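Local coordinates for protein PrimPol AEP domain (PP-N190) (Cyanophage S-2L, PDB 6ZP9) that probably synthesises primers and extends DNA as the primase-polymerase of a phage that builds 2-aminoadenine instead of adenine into its genome, at residues A[87-92]-A[158-163]; A[99-104]-A[177-182]; A[125-130]-A[189-194]. One frame throughout, in Å; residues are numbered along the deposited sequence.

Contact 1 of 3, residues A[87-92]-A[158-163]; sequences AIFGEW and PSRVMR
F89 and M162 make the closest backbone approach between 87-92 and 158-163, yet their CA atoms stand 9.2 Å apart, and no hydrogen bond links the two segments. What joins them is a Met-aromatic contact, seen in one of the two conformers of M162, across the interface of the two four-stranded antiparallel sheets of the domain, a two-sheeted core consistent with the archaeo-eukaryotic primase fold. Each segment lies on a strand that is outermost in its own sheet within the chain. I88 and G90 pair with W127 and H125, whereas M162 pairs with I70, so the strands belong to separate sheets and meet through side chains.

F89 and M162 both point their CB toward the other segment. In this conformer CG of M162 comes to 3.6 Å from CE2 of F89, its SD lies 3.7 Å from CD2, and its CE is also 3.6 Å from CD2. Three consecutive atoms of the thioether thus follow one CD2-CE2 border of the ring. The sulfur sits 4.7 Å from the ring centroid and 61° off the normal, so it approaches obliquely. In the same conformer, bends at chi2 (-69°) and chi3 (-81°) fold the methionine back along the phenyl group instead of letting it extend past. H124 and Y126 of the neighbouring strand also touch M162, and W138 of helix 135-149 touches F89, so the pair is buried from several directions.

R160 contributes the aliphatic part of its chain, through CG. Beyond that atom the chain bends away, carrying the guanidinium off to bond through NH1 with OD1 of N157, while R160 CG remains at the F89 ring edge, near the ring plane and 4.0 Å from CE2.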
loop_
_atom_site.group_PDB
_atom_site.type_symbol
_atom_site.label_atom_id
_atom_site.label_comp_id
_atom_site.label_asym_id
_atom_site.label_seq_id
_atom_site.Cartn_x
_atom_site.Cartn_y
_atom_site.Cartn_z
ATOM N N ALA A 87 5.031 -4.847 -6.306
ATOM C CA ALA A 87 4.530 -5.687 -5.228
ATOM C C ALA A 87 3.073 -6.027 -5.502
ATOM O O ALA A 87 2.374 -5.271 -6.175
ATOM C CB ALA A 87 4.647 -4.970 -3.874
ATOM N N ILE A 88 2.613 -7.161 -4.974
ATOM C CA ILE A 88 1.183 -7.366 -4.770
ATOM C C ILE A 88 0.898 -7.106 -3.295
ATOM O O ILE A 88 1.801 -7.129 -2.449
ATOM C CB ILE A 88 0.692 -8.770 -5.201
ATOM C CG1 ILE A 88 1.514 -9.867 -4.511
ATOM C CG2 ILE A 88 0.696 -8.884 -6.733
ATOM C CD1 ILE A 88 1.032 -11.276 -4.831
ATOM N N PHE A 89 -0.368 -6.849 -2.974
ATOM C CA PHE A 89 -0.713 -6.366 -1.642
ATOM C C PHE A 89 -2.215 -6.488 -1.432
ATOM O O PHE A 89 -2.991 -6.528 -2.394
ATOM C CB PHE A 89 -0.267 -4.910 -1.452
ATOM C CG PHE A 89 -0.684 -3.996 -2.581
ATOM C CD1 PHE A 89 0.138 -3.825 -3.688
ATOM C CD2 PHE A 89 -1.891 -3.322 -2.536
ATOM C CE1 PHE A 89 -0.237 -3.002 -4.733
ATOM C CE2 PHE A 89 -2.272 -2.493 -3.573
ATOM C CZ PHE A 89 -1.441 -2.329 -4.676
ATOM N N GLY A 90 -2.621 -6.526 -0.165
ATOM C CA GLY A 90 -4.047 -6.562 0.112
ATOM C C GLY A 90 -4.346 -6.408 1.586
ATOM O O GLY A 90 -3.448 -6.266 2.421
ATOM N N GLU A 91 -5.636 -6.446 1.895
ATOM C CA GLU A 91 -6.104 -6.254 3.258
ATOM C C GLU A 91 -7.449 -6.942 3.409
ATOM O O GLU A 91 -8.222 -7.025 2.451
ATOM C CB GLU A 91 -6.252 -4.760 3.594
ATOM C CG GLU A 91 -7.235 -4.045 2.663
ATOM C CD GLU A 91 -7.436 -2.563 2.977
ATOM O OE1 GLU A 91 -7.425 -2.171 4.164
ATOM O OE2 GLU A 91 -7.617 -1.777 2.024
ATOM N N TRP A 92 -7.733 -7.421 4.617
ATOM C CA TRP A 92 -9.085 -7.854 4.939
ATOM C C TRP A 92 -9.944 -6.649 5.298
ATOM O O TRP A 92 -9.466 -5.674 5.882
ATOM C CB TRP A 92 -9.076 -8.874 6.076
ATOM C CG TRP A 92 -8.687 -10.244 5.569
ATOM C CD1 TRP A 92 -9.463 -11.100 4.827
ATOM C CD2 TRP A 92 -7.419 -10.896 5.729
ATOM N NE1 TRP A 92 -8.757 -12.242 4.527
ATOM C CE2 TRP A 92 -7.502 -12.145 5.066
ATOM C CE3 TRP A 92 -6.221 -10.549 6.372
ATOM C CZ2 TRP A 92 -6.437 -13.047 5.033
ATOM C CZ3 TRP A 92 -5.162 -11.449 6.331
ATOM C CH2 TRP A 92 -5.279 -12.684 5.664
ATOM N N PRO A 158 -4.195 -1.223 -11.172
ATOM C CA PRO A 158 -2.752 -0.938 -11.063
ATOM C C PRO A 158 -2.417 0.428 -10.476
ATOM O O PRO A 158 -1.309 0.583 -9.954
ATOM C CB PRO A 158 -2.244 -1.074 -12.509
ATOM C CG PRO A 158 -3.467 -1.009 -13.367
ATOM C CD PRO A 158 -4.606 -1.530 -12.554
ATOM N N SER A 159 -3.314 1.415 -10.514
ATOM C CA SER A 159 -3.032 2.695 -9.873
ATOM C C SER A 159 -3.598 2.786 -8.457
ATOM O O SER A 159 -3.727 3.895 -7.921
ATOM C CB SER A 159 -3.551 3.851 -10.728
ATOM O OG SER A 159 -4.962 3.828 -10.829
ATOM N N ARG A 160 -3.914 1.651 -7.834
ATOM C CA ARG A 160 -4.453 1.656 -6.478
ATOM C C ARG A 160 -3.502 2.371 -5.520
ATOM O O ARG A 160 -2.289 2.130 -5.543
ATOM C CB ARG A 160 -4.686 0.221 -6.004
ATOM C CG ARG A 160 -5.111 0.081 -4.541
ATOM C CD ARG A 160 -6.345 0.899 -4.230
ATOM N NE ARG A 160 -7.358 0.806 -5.284
ATOM C CZ ARG A 160 -8.637 1.128 -5.116
ATOM N NH1 ARG A 160 -9.493 1.018 -6.121
ATOM N NH2 ARG A 160 -9.058 1.553 -3.930
ATOM N N VAL A 161 -4.061 3.280 -4.677
ATOM C CA VAL A 161 -3.278 3.951 -3.642
ATOM C C VAL A 161 -3.403 3.170 -2.344
ATOM O O VAL A 161 -4.420 2.518 -2.086
ATOM C CB VAL A 161 -3.704 5.426 -3.444
ATOM C CG1 VAL A 161 -3.566 6.211 -4.730
ATOM C CG2 VAL A 161 -5.130 5.524 -2.896
ATOM N N MET A 162 -2.382 3.246 -1.501
ATOM C CA MET A 162 -2.368 2.591 -0.201
ATOM C C MET A 162 -1.852 3.563 0.848
ATOM O O MET A 162 -1.011 4.420 0.558
ATOM C CB MET A 162 -1.504 1.322 -0.290
ATOM C CG MET A 162 -2.023 0.192 -1.167
ATOM S SD MET A 162 -3.484 -0.603 -0.523
ATOM C CE MET A 162 -2.586 -1.616 0.605
ATOM N N ARG A 163 -2.349 3.407 2.075
ATOM C CA ARG A 163 -1.941 4.260 3.190
ATOM C C ARG A 163 -0.426 4.329 3.296
ATOM O O ARG A 163 0.264 3.307 3.223
ATOM C CB ARG A 163 -2.471 3.708 4.470
ATOM C CG ARG A 163 -3.919 4.030 4.735
ATOM C CD ARG A 163 -4.219 5.496 4.991
ATOM N NE ARG A 163 -5.632 5.652 5.185
ATOM C CZ ARG A 163 -6.193 5.833 6.350
ATOM N NH1 ARG A 163 -7.480 5.898 6.433
ATOM N NH2 ARG A 163 -5.480 5.975 7.389
#

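Contact 2 of 3, residues A[99-104]-A[177-182]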
loop_
_atom_site.group_PDB
_atom_site.type_symbol
_atom_site.label_atom_id
_atom_site.label_comp_id
_atom_site.label_asym_id
_atom_site.label_seq_id
_atom_site.Cartn_x
_atom_site.Cartn_y
_atom_site.Cartn_z
ATOM N N TRP A 99 -5.606 -11.174 14.741
ATOM C CA TRP A 99 -5.823 -12.260 13.794
ATOM C C TRP A 99 -5.336 -11.866 12.402
ATOM O O TRP A 99 -4.716 -12.676 11.698
ATOM C CB TRP A 99 -7.305 -12.647 13.766
ATOM C CG TRP A 99 -7.647 -13.527 12.614
ATOM C CD1 TRP A 99 -7.504 -14.882 12.544
ATOM C CD2 TRP A 99 -8.178 -13.114 11.351
ATOM N NE1 TRP A 99 -7.913 -15.339 11.313
ATOM C CE2 TRP A 99 -8.331 -14.273 10.563
ATOM C CE3 TRP A 99 -8.530 -11.874 10.805
ATOM C CZ2 TRP A 99 -8.821 -14.229 9.262
ATOM C CZ3 TRP A 99 -9.016 -11.835 9.517
ATOM C CH2 TRP A 99 -9.156 -13.007 8.758
ATOM N N GLN A 100 -5.580 -10.610 12.006
ATOM C CA GLN A 100 -5.209 -10.154 10.665
ATOM C C GLN A 100 -3.711 -10.266 10.424
ATOM O O GLN A 100 -3.277 -10.558 9.303
ATOM C CB GLN A 100 -5.652 -8.712 10.462
ATOM C CG GLN A 100 -7.146 -8.533 10.333
ATOM C CD GLN A 100 -7.499 -7.145 9.885
ATOM O OE1 GLN A 100 -6.856 -6.578 8.996
ATOM N NE2 GLN A 100 -8.513 -6.570 10.509
ATOM N N VAL A 101 -2.904 -10.044 11.465
ATOM C CA VAL A 101 -1.458 -10.023 11.286
ATOM C C VAL A 101 -0.959 -11.371 10.786
ATOM O O VAL A 101 -0.090 -11.438 9.910
ATOM C CB VAL A 101 -0.764 -9.614 12.595
ATOM C CG1 VAL A 101 0.738 -9.791 12.468
ATOM C CG2 VAL A 101 -1.120 -8.174 12.948
ATOM N N GLY A 102 -1.505 -12.464 11.316
ATOM C CA GLY A 102 -0.986 -13.770 10.964
ATOM C C GLY A 102 -1.836 -14.599 10.017
ATOM O O GLY A 102 -1.416 -15.690 9.612
ATOM N N ALA A 103 -3.014 -14.100 9.634
ATOM C CA ALA A 103 -3.982 -14.926 8.911
ATOM C C ALA A 103 -3.538 -15.321 7.503
ATOM O O ALA A 103 -4.174 -16.199 6.899
ATOM C CB ALA A 103 -5.334 -14.210 8.834
ATOM N N TRP A 104 -2.495 -14.691 6.952
ATOM C CA TRP A 104 -2.000 -15.103 5.639
ATOM C C TRP A 104 -1.521 -16.550 5.665
ATOM O O TRP A 104 -1.574 -17.244 4.644
ATOM C CB TRP A 104 -0.861 -14.178 5.186
ATOM C CG TRP A 104 0.202 -14.075 6.236
ATOM C CD1 TRP A 104 0.291 -13.134 7.238
ATOM C CD2 TRP A 104 1.295 -14.974 6.435
ATOM N NE1 TRP A 104 1.382 -13.392 8.033
ATOM C CE2 TRP A 104 2.013 -14.518 7.567
ATOM C CE3 TRP A 104 1.747 -16.114 5.760
ATOM C CZ2 TRP A 104 3.156 -15.172 8.042
ATOM C CZ3 TRP A 104 2.871 -16.763 6.236
ATOM C CH2 TRP A 104 3.570 -16.287 7.367
ATOM N N GLN A 177 2.604 2.561 10.692
ATOM C CA GLN A 177 3.912 2.003 11.006
ATOM C C GLN A 177 4.158 0.720 10.216
ATOM O O GLN A 177 3.298 -0.170 10.187
ATOM C CB GLN A 177 4.026 1.709 12.508
ATOM C CG GLN A 177 5.283 0.962 12.907
ATOM C CD GLN A 177 6.441 1.889 13.193
ATOM O OE1 GLN A 177 6.299 3.111 13.136
ATOM N NE2 GLN A 177 7.600 1.314 13.501
ATOM N N ILE A 178 5.339 0.618 9.601
ATOM C CA ILE A 178 5.768 -0.625 8.968
ATOM C C ILE A 178 6.261 -1.585 10.041
ATOM O O ILE A 178 6.919 -1.176 11.005
ATOM C CB ILE A 178 6.848 -0.339 7.914
ATOM C CG1 ILE A 178 6.171 0.281 6.696
ATOM C CG2 ILE A 178 7.606 -1.620 7.525
ATOM C CD1 ILE A 178 7.111 0.779 5.689
ATOM N N PHE A 179 5.922 -2.867 9.897
ATOM C CA PHE A 179 6.394 -3.863 10.845
ATOM C C PHE A 179 6.526 -5.212 10.141
ATOM O O PHE A 179 6.027 -5.412 9.034
ATOM C CB PHE A 179 5.472 -3.936 12.073
ATOM C CG PHE A 179 4.118 -4.538 11.792
ATOM C CD1 PHE A 179 3.127 -3.799 11.154
ATOM C CD2 PHE A 179 3.833 -5.849 12.180
ATOM C CE1 PHE A 179 1.872 -4.352 10.897
ATOM C CE2 PHE A 179 2.580 -6.415 11.934
ATOM C CZ PHE A 179 1.595 -5.665 11.292
ATOM N N ASN A 180 7.248 -6.130 10.788
ATOM C CA ASN A 180 7.488 -7.480 10.269
ATOM C C ASN A 180 8.146 -7.472 8.887
ATOM O O ASN A 180 7.873 -8.339 8.048
ATOM C CB ASN A 180 6.194 -8.303 10.251
ATOM C CG ASN A 180 5.791 -8.784 11.630
ATOM O OD1 ASN A 180 6.608 -8.803 12.561
ATOM N ND2 ASN A 180 4.540 -9.205 11.766
ATOM N N ALA A 181 9.028 -6.505 8.643
ATOM C CA ALA A 181 9.817 -6.535 7.418
ATOM C C ALA A 181 10.821 -7.684 7.470
ATOM O O ALA A 181 11.452 -7.938 8.496
ATOM C CB ALA A 181 10.539 -5.207 7.199
ATOM N N THR A 182 10.937 -8.410 6.363
ATOM C CA THR A 182 11.825 -9.561 6.301
ATOM C C THR A 182 12.960 -9.377 5.317
ATOM O O THR A 182 13.938 -10.123 5.386
ATOM C CB THR A 182 11.049 -10.825 5.897
ATOM O OG1 THR A 182 10.620 -10.689 4.541
ATOM C CG2 THR A 182 9.828 -11.019 6.768
#
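V101 meets F179 and N180 where helix 97-102 packs beside strand 177-179, an outermost strand of the second antiparallel sheet in this two-sheeted primase-polymerase domain. It is a small helix-to-strand contact near the surface, burying 86 Å² in all, and the nearest CA atoms, those of V101 and N180, are 9.4 Å apart.

The apolar part rests on the two methyls of V101. CG1, anti to the backbone N (chi1 172°), reaches to 3.9 Å from CE2 of F179, at the edge of the phenyl ring. CG2 comes within 4.1 Å of CZ of the same ring, so the two methyls lie along its CE2-CZ side, CG1 in the ring plane and CG2 somewhat off it. Both V101 and F179 also touch I123 of strand 123-129, which gives the pair a common apolar neighbour in the sheet. F179 takes part in a cation-pi interaction with R117, on the adjoining strand 114-117.

Polar linkage across the contact is indirect. Q115, likewise on strand 114-117, uses both ends of its side-chain amide: NE2 donates to the backbone O of V101, and OE1 accepts from ND2 of N180. One glutamine therefore ties V101 of the helical segment to the residue that follows the strand, in a bridge that should limit rotation of its own amide. The backbone of N180 itself is left-handed (phi 57°, psi 35°), turning the chain just after the strand while its CB still heads toward the helical segment.

The remaining contact is van der Waals: the side chain of N180 crosses that of V101 at about a right angle, with ND2 3.9 Å from the valine CG1.

Contact 3 of 3, residues A[125-130]-A[189-194]; sequences HYWVFH and GQMLQV
M191 bridges W127 and F129, touching each with a different part of its side chain. Its terminal CE rests 3.9 Å from CB of W127 and 4.1 Å from CD1, beside the CB and the CG/CD1 part of the indole and oblique to the ring. Nearer the helix backbone, CB of M191 meets the edge of the F129 ring, 4.0 Å from CE1 and near the ring plane. With CG anti to the backbone N (chi1 -173°) the methionine leaves the helix, and bends at chi2 and chi3 turn its methyl onto the tryptophan.

Around this trio, I88 of the adjacent strand touches all three side chains. L145 and L141 of helix 135-149 lie against W127 and F129, respectively. The indole is fixed further by NE1 bonding to the backbone O of P110 and by an edge-to-face meeting with Y186. Near F129, D187 bonds through its carboxylate to the backbone N of Q190 and to NE2 of H130.

Helix 188-194 is thus docked beside helix 135-149, forming a helical layer on one face of an antiparallel sheet, consistent with the catalytic core of archaeo-eukaryotic primases.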
loop_
_atom_site.group_PDB
_atom_site.type_symbol
_atom_site.label_atom_id
_atom_site.label_comp_id
_atom_site.label_asym_id
_atom_site.label_seq_id
_atom_site.Cartn_x
_atom_site.Cartn_y
_atom_site.Cartn_z
ATOM N N HIS A 125 -0.809 -5.979 3.879
ATOM C CA HIS A 125 0.195 -7.000 3.612
ATOM C C HIS A 125 0.802 -6.760 2.239
ATOM O O HIS A 125 0.070 -6.544 1.271
ATOM C CB HIS A 125 -0.419 -8.403 3.658
ATOM C CG HIS A 125 -1.337 -8.614 4.817
ATOM N ND1 HIS A 125 -0.915 -9.162 6.009
ATOM C CD2 HIS A 125 -2.655 -8.346 4.970
ATOM C CE1 HIS A 125 -1.934 -9.219 6.849
ATOM N NE2 HIS A 125 -3.001 -8.730 6.243
ATOM N N TYR A 126 2.127 -6.813 2.150
ATOM C CA TYR A 126 2.840 -6.610 0.897
ATOM C C TYR A 126 3.776 -7.775 0.582
ATOM O O TYR A 126 4.491 -8.269 1.459
ATOM C CB TYR A 126 3.676 -5.348 0.940
ATOM C CG TYR A 126 2.934 -4.036 0.929
ATOM C CD1 TYR A 126 2.416 -3.501 2.104
ATOM C CD2 TYR A 126 2.813 -3.304 -0.242
ATOM C CE1 TYR A 126 1.787 -2.279 2.106
ATOM C CE2 TYR A 126 2.180 -2.089 -0.253
ATOM C CZ TYR A 126 1.676 -1.577 0.919
ATOM O OH TYR A 126 1.055 -0.351 0.907
ATOM N N TRP A 127 3.806 -8.175 -0.684
ATOM C CA TRP A 127 4.772 -9.142 -1.191
ATOM C C TRP A 127 5.534 -8.460 -2.326
ATOM O O TRP A 127 4.953 -8.156 -3.376
ATOM C CB TRP A 127 4.080 -10.422 -1.669
ATOM C CG TRP A 127 3.419 -11.247 -0.583
ATOM C CD1 TRP A 127 3.919 -12.377 0.018
ATOM C CD2 TRP A 127 2.127 -11.029 -0.006
ATOM N NE1 TRP A 127 3.019 -12.860 0.943
ATOM C CE2 TRP A 127 1.911 -12.057 0.944
ATOM C CE3 TRP A 127 1.132 -10.062 -0.191
ATOM C CZ2 TRP A 127 0.746 -12.139 1.710
ATOM C CZ3 TRP A 127 -0.032 -10.148 0.576
ATOM C CH2 TRP A 127 -0.212 -11.181 1.511
ATOM N N VAL A 128 6.829 -8.202 -2.112
ATOM C CA VAL A 128 7.636 -7.407 -3.035
ATOM C C VAL A 128 8.422 -8.335 -3.948
ATOM O O VAL A 128 9.003 -9.326 -3.489
ATOM C CB VAL A 128 8.582 -6.472 -2.261
ATOM C CG1 VAL A 128 9.401 -5.634 -3.234
ATOM C CG2 VAL A 128 7.775 -5.586 -1.320
ATOM N N PHE A 129 8.448 -8.015 -5.241
ATOM C CA PHE A 129 9.163 -8.822 -6.218
ATOM C C PHE A 129 10.579 -8.291 -6.441
ATOM O O PHE A 129 10.890 -7.134 -6.145
ATOM C CB PHE A 129 8.401 -8.859 -7.542
ATOM C CG PHE A 129 7.028 -9.433 -7.423
ATOM C CD1 PHE A 129 6.849 -10.800 -7.265
ATOM C CD2 PHE A 129 5.912 -8.608 -7.462
ATOM C CE1 PHE A 129 5.577 -11.338 -7.146
ATOM C CE2 PHE A 129 4.642 -9.134 -7.344
ATOM C CZ PHE A 129 4.473 -10.501 -7.185
ATOM N N HIS A 130 11.444 -9.162 -6.978
ATOM C CA HIS A 130 12.821 -8.763 -7.248
ATOM C C HIS A 130 12.930 -7.787 -8.420
ATOM O O HIS A 130 13.903 -7.026 -8.492
ATOM C CB HIS A 130 13.699 -10.007 -7.479
ATOM C CG HIS A 130 13.258 -10.878 -8.618
ATOM N ND1 HIS A 130 13.305 -10.470 -9.935
ATOM C CD2 HIS A 130 12.792 -12.153 -8.639
ATOM C CE1 HIS A 130 12.871 -11.446 -10.717
ATOM N NE2 HIS A 130 12.558 -12.479 -9.957
ATOM N N GLY A 189 6.859 -15.501 -11.270
ATOM C CA GLY A 189 6.500 -16.801 -11.807
ATOM C C GLY A 189 6.254 -17.820 -10.713
ATOM O O GLY A 189 5.300 -18.598 -10.782
ATOM N N GLN A 190 7.109 -17.833 -9.693
ATOM C CA GLN A 190 6.870 -18.700 -8.546
ATOM C C GLN A 190 5.568 -18.327 -7.856
ATOM O O GLN A 190 4.812 -19.200 -7.427
ATOM C CB GLN A 190 8.045 -18.617 -7.565
ATOM C CG GLN A 190 9.365 -19.068 -8.164
ATOM C CD GLN A 190 10.445 -19.276 -7.120
ATOM O OE1 GLN A 190 10.876 -18.331 -6.458
ATOM N NE2 GLN A 190 10.881 -20.522 -6.960
ATOM N N MET A 191 5.283 -17.028 -7.757
ATOM C CA MET A 191 4.057 -16.585 -7.102
ATOM C C MET A 191 2.830 -17.037 -7.882
ATOM O O MET A 191 1.799 -17.388 -7.291
ATOM C CB MET A 191 4.079 -15.059 -6.942
ATOM C CG MET A 191 2.930 -14.507 -6.129
ATOM S SD MET A 191 3.042 -14.992 -4.392
ATOM C CE MET A 191 4.187 -13.743 -3.799
ATOM N N LEU A 192 2.927 -17.056 -9.213
ATOM C CA LEU A 192 1.806 -17.511 -10.025
ATOM C C LEU A 192 1.476 -18.976 -9.755
ATOM O O LEU A 192 0.314 -19.376 -9.860
ATOM C CB LEU A 192 2.118 -17.288 -11.503
ATOM C CG LEU A 192 0.948 -17.359 -12.484
ATOM C CD1 LEU A 192 -0.174 -16.404 -12.071
ATOM C CD2 LEU A 192 1.435 -17.036 -13.880
ATOM N N GLN A 193 2.472 -19.786 -9.386
ATOM C CA GLN A 193 2.225 -21.197 -9.105
ATOM C C GLN A 193 1.559 -21.414 -7.753
ATOM O O GLN A 193 0.720 -22.307 -7.618
ATOM C CB GLN A 193 3.530 -21.975 -9.150
ATOM C CG GLN A 193 4.226 -21.929 -10.484
ATOM C CD GLN A 193 5.274 -22.990 -10.579
ATOM O OE1 GLN A 193 4.985 -24.122 -10.978
ATOM N NE2 GLN A 193 6.497 -22.655 -10.177
ATOM N N VAL A 194 1.924 -20.625 -6.738
ATOM C CA VAL A 194 1.348 -20.810 -5.409
ATOM C C VAL A 194 -0.032 -20.168 -5.272
ATOM O O VAL A 194 -0.817 -20.594 -4.421
ATOM C CB VAL A 194 2.316 -20.279 -4.336
ATOM C CG1 VAL A 194 3.724 -20.712 -4.661
ATOM C CG2 VAL A 194 2.244 -18.771 -4.235
#

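How the contacts relate
The three contacts converge on the sheet containing strands 85-90, 123-129, 114-117 and 177-179, with centres 14 to 16 Å apart. Contacts 1 and 3 are coupled directly through backbone pairing of 85-90 with 123-129, but use opposite faces: F89 turns to the other sheet, whereas W127 and F129 meet the C-terminal helix. Contact 2 packs helix 97-102 against 177-179, the outermost strand at the other side of the sheet from 85-90, and W92 joins it to contact 1 by packing on A103 and W99. Along the chain the three pairs interleave (87-92, 99-104, 125-130, then 158-163, 177-182, 189-194), so residues 158-194 return in turn to the three earlier segments.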